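Interphotoreceptor retinoid-binding protein (PDB 1J7X) probably binds and carries retinoids between cells of the retina, this chain being one functional unit of the Xenopus protein. Local coordinates at residues E43-A47 with D251-S255; S78-I84 with Q115-V121. Residues are numbered along the deposited sequence.

Contact 1. Residues E43-A47 with D251-S255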
loop_
_atom_site.group_PDB
_atom_site.type_symbol
_atom_site.label_atom_id
_atom_site.label_comp_id
_atom_site.label_asym_id
_atom_site.label_seq_id
_atom_site.Cartn_x
_atom_site.Cartn_y
_atom_site.Cartn_z
ATOM N N GLU A 43 -2.757 -32.011 -3.863
ATOM C CA GLU A 43 -3.032 -30.639 -3.562
ATOM C C GLU A 43 -2.160 -29.749 -4.406
ATOM O O GLU A 43 -2.600 -28.723 -4.945
ATOM C CB GLU A 43 -2.812 -30.372 -2.049
ATOM C CG GLU A 43 -3.789 -31.209 -1.234
ATOM C CD GLU A 43 -3.685 -30.972 0.260
ATOM O OE1 GLU A 43 -2.542 -31.067 0.783
ATOM O OE2 GLU A 43 -4.727 -30.753 0.893
ATOM N N GLU A 44 -0.915 -30.122 -4.525
ATOM C CA GLU A 44 -0.022 -29.330 -5.326
ATOM C C GLU A 44 -0.518 -29.190 -6.758
ATOM O O GLU A 44 -0.443 -28.068 -7.329
ATOM C CB GLU A 44 1.404 -29.911 -5.294
ATOM C CG GLU A 44 2.511 -29.016 -5.959
ATOM C CD GLU A 44 3.955 -29.521 -5.719
ATOM O OE1 GLU A 44 4.442 -29.520 -4.537
ATOM O OE2 GLU A 44 4.622 -29.936 -6.714
ATOM N N ASP A 45 -0.965 -30.298 -7.347
ATOM C CA ASP A 45 -1.454 -30.258 -8.713
ATOM C C ASP A 45 -2.722 -29.448 -8.798
ATOM O O ASP A 45 -2.875 -28.658 -9.748
ATOM C CB ASP A 45 -1.738 -31.641 -9.211
ATOM C CG ASP A 45 -0.537 -32.569 -9.132
ATOM O OD1 ASP A 45 0.618 -32.141 -9.405
ATOM O OD2 ASP A 45 -0.727 -33.798 -8.875
ATOM N N ILE A 46 -3.625 -29.654 -7.825
ATOM C CA ILE A 46 -4.849 -28.861 -7.787
ATOM C C ILE A 46 -4.581 -27.372 -7.706
ATOM O O ILE A 46 -5.145 -26.580 -8.447
ATOM C CB ILE A 46 -5.713 -29.286 -6.614
ATOM C CG1 ILE A 46 -6.304 -30.665 -6.916
ATOM C CG2 ILE A 46 -6.813 -28.383 -6.416
ATOM C CD1 ILE A 46 -5.312 -31.735 -7.308
ATOM N N ALA A 47 -3.699 -26.987 -6.825
ATOM C CA ALA A 47 -3.370 -25.572 -6.698
ATOM C C ALA A 47 -2.792 -25.021 -8.037
ATOM O O ALA A 47 -3.243 -24.003 -8.628
ATOM C CB ALA A 47 -2.371 -25.376 -5.566
ATOM N N ASP A 251 -10.770 -29.621 5.183
ATOM C CA ASP A 251 -10.293 -30.968 4.926
ATOM C C ASP A 251 -9.083 -31.051 4.049
ATOM O O ASP A 251 -8.802 -32.115 3.483
ATOM C CB ASP A 251 -11.451 -31.817 4.331
ATOM C CG ASP A 251 -12.731 -31.790 5.222
ATOM O OD1 ASP A 251 -13.533 -30.807 5.151
ATOM O OD2 ASP A 251 -12.986 -32.722 6.031
ATOM N N THR A 252 -8.335 -29.949 3.934
ATOM C CA THR A 252 -7.170 -29.990 3.064
ATOM C C THR A 252 -6.071 -29.182 3.654
ATOM O O THR A 252 -6.286 -28.480 4.595
ATOM C CB THR A 252 -7.463 -29.352 1.716
ATOM O OG1 THR A 252 -7.410 -27.921 1.858
ATOM C CG2 THR A 252 -8.896 -29.747 1.203
ATOM N N GLN A 253 -4.912 -29.288 3.048
ATOM C CA GLN A 253 -3.723 -28.531 3.406
ATOM C C GLN A 253 -3.587 -27.274 2.496
ATOM O O GLN A 253 -2.473 -26.774 2.311
ATOM C CB GLN A 253 -2.470 -29.407 3.214
ATOM C CG GLN A 253 -2.365 -30.703 4.144
ATOM C CD GLN A 253 -2.322 -30.390 5.621
ATOM O OE1 GLN A 253 -3.347 -30.439 6.303
ATOM N NE2 GLN A 253 -1.120 -30.076 6.127
ATOM N N LEU A 254 -4.690 -26.907 1.866
ATOM C CA LEU A 254 -4.737 -25.760 0.899
ATOM C C LEU A 254 -5.573 -24.679 1.349
ATOM O O LEU A 254 -6.471 -24.837 2.130
ATOM C CB LEU A 254 -5.278 -26.196 -0.488
ATOM C CG LEU A 254 -4.348 -27.094 -1.275
ATOM C CD1 LEU A 254 -5.057 -27.502 -2.598
ATOM C CD2 LEU A 254 -3.077 -26.456 -1.561
ATOM N N SER A 255 -5.275 -23.482 0.840
ATOM C CA SER A 255 -6.109 -22.338 1.105
ATOM C C SER A 255 -6.135 -21.437 -0.103
ATOM O O SER A 255 -5.318 -21.654 -1.085
ATOM C CB SER A 255 -5.584 -21.568 2.287
ATOM O OG SER A 255 -4.405 -20.931 1.861
#
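One directional polar bond holds the N-terminal end of helix 43-58, in the N-terminal domain, to the loop that runs into strand 254-265 of the antiparallel sheet, in the S41 region. The side chain of E43 reaches across, nearly straight beyond CB, and its OE2 accepts from the backbone N of Q253 at 2.6 Å; with an N-H...acceptor angle of 170° the bond is almost linear. The same oxygen sits 3.2 Å from CB of T252, so the carboxylate is pressed against the turn. That turn has its own brace: OG1 of T252 accepts from the backbone N of L254 at 2.9 Å, an ST turn, and also bonds to the carbonyl of F249. Q253 is also hydrogen-bonded through the backbone to K68.

The apolar part centres on L254, whose CB points at the helix. Its CD1 lies 3.7 Å from CB of E43 and 4.3 Å from CG2 of I46, while CD2 stands 4.2 Å from CB of A47. These are residues i, i+3 and i+4, so the leucine packs against one face of the helix beside the E43 carbonyl.

E43 thus does both jobs: its CB and carbonyl pack on L254, and its carboxylate takes the NH of Q253. Because the acceptor meets a backbone NH, the bond reads the shape of the turn and makes no use of the side-chain amide of Q253.

Contact 2. Residues S78-I84 with Q115-V121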
loop_
_atom_site.group_PDB
_atom_site.type_symbol
_atom_site.label_atom_id
_atom_site.label_comp_id
_atom_site.label_asym_id
_atom_site.label_seq_id
_atom_site.Cartn_x
_atom_site.Cartn_y
_atom_site.Cartn_z
ATOM N N SER A 78 2.509 -1.388 15.079
ATOM C CA SER A 78 2.978 -0.029 15.206
ATOM C C SER A 78 2.463 0.605 16.507
ATOM O O SER A 78 1.748 -0.036 17.272
ATOM C CB SER A 78 2.548 0.762 13.974
ATOM O OG SER A 78 1.167 0.667 13.738
ATOM N N ILE A 79 2.853 1.855 16.748
ATOM C CA ILE A 79 2.452 2.597 17.936
ATOM C C ILE A 79 0.950 2.539 18.111
ATOM O O ILE A 79 0.251 2.950 17.211
ATOM C CB ILE A 79 2.864 4.083 17.813
ATOM C CG1 ILE A 79 4.380 4.229 17.561
ATOM C CG2 ILE A 79 2.470 4.843 19.088
ATOM C CD1 ILE A 79 5.207 3.599 18.631
ATOM N N GLN A 80 0.464 2.051 19.250
ATOM C CA GLN A 80 -0.993 1.930 19.499
ATOM C C GLN A 80 -1.496 3.113 20.299
ATOM O O GLN A 80 -0.779 3.641 21.151
ATOM C CB GLN A 80 -1.285 0.664 20.265
ATOM C CG GLN A 80 -0.931 -0.539 19.465
ATOM C CD GLN A 80 -1.675 -0.590 18.155
ATOM O OE1 GLN A 80 -2.899 -0.590 18.143
ATOM N NE2 GLN A 80 -0.944 -0.637 17.049
ATOM N N ALA A 81 -2.731 3.516 20.037
ATOM C CA ALA A 81 -3.322 4.654 20.745
ATOM C C ALA A 81 -3.337 4.443 22.239
ATOM O O ALA A 81 -3.076 5.381 23.017
ATOM C CB ALA A 81 -4.753 4.963 20.225
ATOM N N GLU A 82 -3.607 3.199 22.622
ATOM C CA GLU A 82 -3.702 2.816 24.036
ATOM C C GLU A 82 -2.346 2.837 24.742
ATOM O O GLU A 82 -2.269 2.536 25.957
ATOM C CB GLU A 82 -4.344 1.438 24.171
ATOM C CG GLU A 82 -3.812 0.398 23.212
ATOM C CD GLU A 82 -4.639 -0.872 23.243
ATOM O OE1 GLU A 82 -4.688 -1.516 24.343
ATOM O OE2 GLU A 82 -5.249 -1.210 22.177
ATOM N N ASN A 83 -1.282 3.175 24.006
ATOM C CA ASN A 83 0.048 3.206 24.584
ATOM C C ASN A 83 0.767 4.531 24.363
ATOM O O ASN A 83 1.987 4.582 24.502
ATOM C CB ASN A 83 0.880 2.091 23.992
ATOM C CG ASN A 83 0.263 0.723 24.247
ATOM O OD1 ASN A 83 -0.821 0.411 23.764
ATOM N ND2 ASN A 83 0.946 -0.082 25.021
ATOM N N ILE A 84 0.005 5.568 24.007
ATOM C CA ILE A 84 0.530 6.896 23.771
ATOM C C ILE A 84 0.613 7.647 25.101
ATOM O O ILE A 84 -0.362 7.662 25.806
ATOM C CB ILE A 84 -0.405 7.682 22.847
ATOM C CG1 ILE A 84 -0.590 6.930 21.539
ATOM C CG2 ILE A 84 0.193 9.052 22.531
ATOM C CD1 ILE A 84 -1.525 7.632 20.572
ATOM N N GLN A 115 7.172 3.514 10.086
ATOM C CA GLN A 115 5.886 2.906 10.283
ATOM C C GLN A 115 4.802 3.937 9.984
ATOM O O GLN A 115 5.121 5.081 9.940
ATOM C CB GLN A 115 5.800 2.388 11.713
ATOM C CG GLN A 115 5.832 3.391 12.743
ATOM C CD GLN A 115 5.602 2.802 14.105
ATOM O OE1 GLN A 115 6.582 2.274 14.736
ATOM N NE2 GLN A 115 4.390 3.006 14.633
ATOM N N PHE A 116 3.564 3.500 9.812
ATOM C CA PHE A 116 2.387 4.352 9.621
ATOM C C PHE A 116 1.475 3.926 10.811
ATOM O O PHE A 116 0.973 2.856 10.865
ATOM C CB PHE A 116 1.717 4.080 8.288
ATOM C CG PHE A 116 2.267 4.906 7.181
ATOM C CD1 PHE A 116 3.423 4.536 6.568
ATOM C CD2 PHE A 116 1.568 6.028 6.731
ATOM C CE1 PHE A 116 3.929 5.349 5.604
ATOM C CE2 PHE A 116 2.048 6.802 5.718
ATOM C CZ PHE A 116 3.219 6.455 5.150
ATOM N N ALA A 117 1.270 4.793 11.737
ATOM C CA ALA A 117 0.340 4.511 12.824
ATOM C C ALA A 117 -1.101 4.863 12.401
ATOM O O ALA A 117 -1.297 5.584 11.447
ATOM C CB ALA A 117 0.729 5.345 13.974
ATOM N N ASP A 118 -2.049 4.325 13.134
ATOM C CA ASP A 118 -3.443 4.547 12.886
ATOM C C ASP A 118 -3.736 6.072 13.037
ATOM O O ASP A 118 -3.050 6.778 13.794
ATOM C CB ASP A 118 -4.309 3.776 13.896
ATOM C CG ASP A 118 -5.774 3.921 13.604
ATOM O OD1 ASP A 118 -6.260 3.277 12.648
ATOM O OD2 ASP A 118 -6.441 4.771 14.239
ATOM N N VAL A 119 -4.746 6.516 12.314
ATOM C CA VAL A 119 -5.064 7.925 12.373
ATOM C C VAL A 119 -5.379 8.389 13.841
ATOM O O VAL A 119 -5.236 9.569 14.164
ATOM C CB VAL A 119 -6.139 8.319 11.337
ATOM C CG1 VAL A 119 -7.491 7.791 11.740
ATOM C CG2 VAL A 119 -6.140 9.834 11.103
ATOM N N SER A 120 -5.826 7.438 14.693
ATOM C CA SER A 120 -6.159 7.839 16.072
ATOM C C SER A 120 -4.900 8.252 16.835
ATOM O O SER A 120 -4.969 9.094 17.724
ATOM C CB SER A 120 -6.964 6.773 16.755
ATOM O OG SER A 120 -6.258 5.546 16.881
ATOM N N VAL A 121 -3.767 7.646 16.474
ATOM C CA VAL A 121 -2.497 7.926 17.032
ATOM C C VAL A 121 -1.960 9.209 16.496
ATOM O O VAL A 121 -1.502 10.098 17.252
ATOM C CB VAL A 121 -1.557 6.782 16.835
ATOM C CG1 VAL A 121 -0.143 7.185 17.316
ATOM C CG2 VAL A 121 -2.107 5.486 17.576
HETATM O O HOH W 1 -1.365 2.325 15.094
#
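Q115 opens the segment by laying its side chain along S78 and I79. At F116 the CA-to-CB bond points away from 78-84, while the carbonyl O lies 3.6 Å from OG of S78 and finds no polar partner in the model. Next comes A117, its CB 4.1 Å from the carbonyl O of I79.

D118 meets the loop through water. The backbone N of D118 donates to water 1 at 2.9 Å, and the water donates in turn to O of I79 at 2.7 Å, so a single molecule bridges the two backbones. D118 is also the N-cap of helix 119-137: its OD2 accepts from N of S120 at 2.8 Å and from OG of S120, also at 2.8 Å. S120 then touches the loop lightly, OG lying 3.7 Å from CB of A81.

V121 is the apolar centre of the contact. Its CG1 packs on CG2 of I79 at 3.9 Å and its CG2 meets CB of A81 at 3.8 Å, while CD1 of I84 lies against both methyls, 3.6 Å from CG1 and 3.7 Å from CG2 of V121. The short 3-10 turn at 81-82 folds I84 back beside A81, and I79, just ahead of the turn, completes the cluster.

The loop ahead of helix 88-98 therefore rests on the N-terminal end of helix 119-137. T156 bonds to D118 and to N of V119, and F116 turns inward to helices 158-163 and 216-226.

From the N terminus, the chain passes through helices 2-18 and 25-31 before helix 43-58, then strand 64-67, and runs on into the loop holding 78-84. Contact 2 closes a short loop of 30 residues, which takes in helix 88-98 and the hairpin of strands 100-104 and 108-112, on the edge of the mixed sheet. Contact 1 closes a far longer one, 203 residues, when the chain returns at 251-255. Contact 2 is nested wholly inside it. The two do not touch: their centres lie 38 Å apart. Contact 1 ties an early helix to the antiparallel sheet, whereas contact 2 joins the connecting loop to the start of helix 119-137.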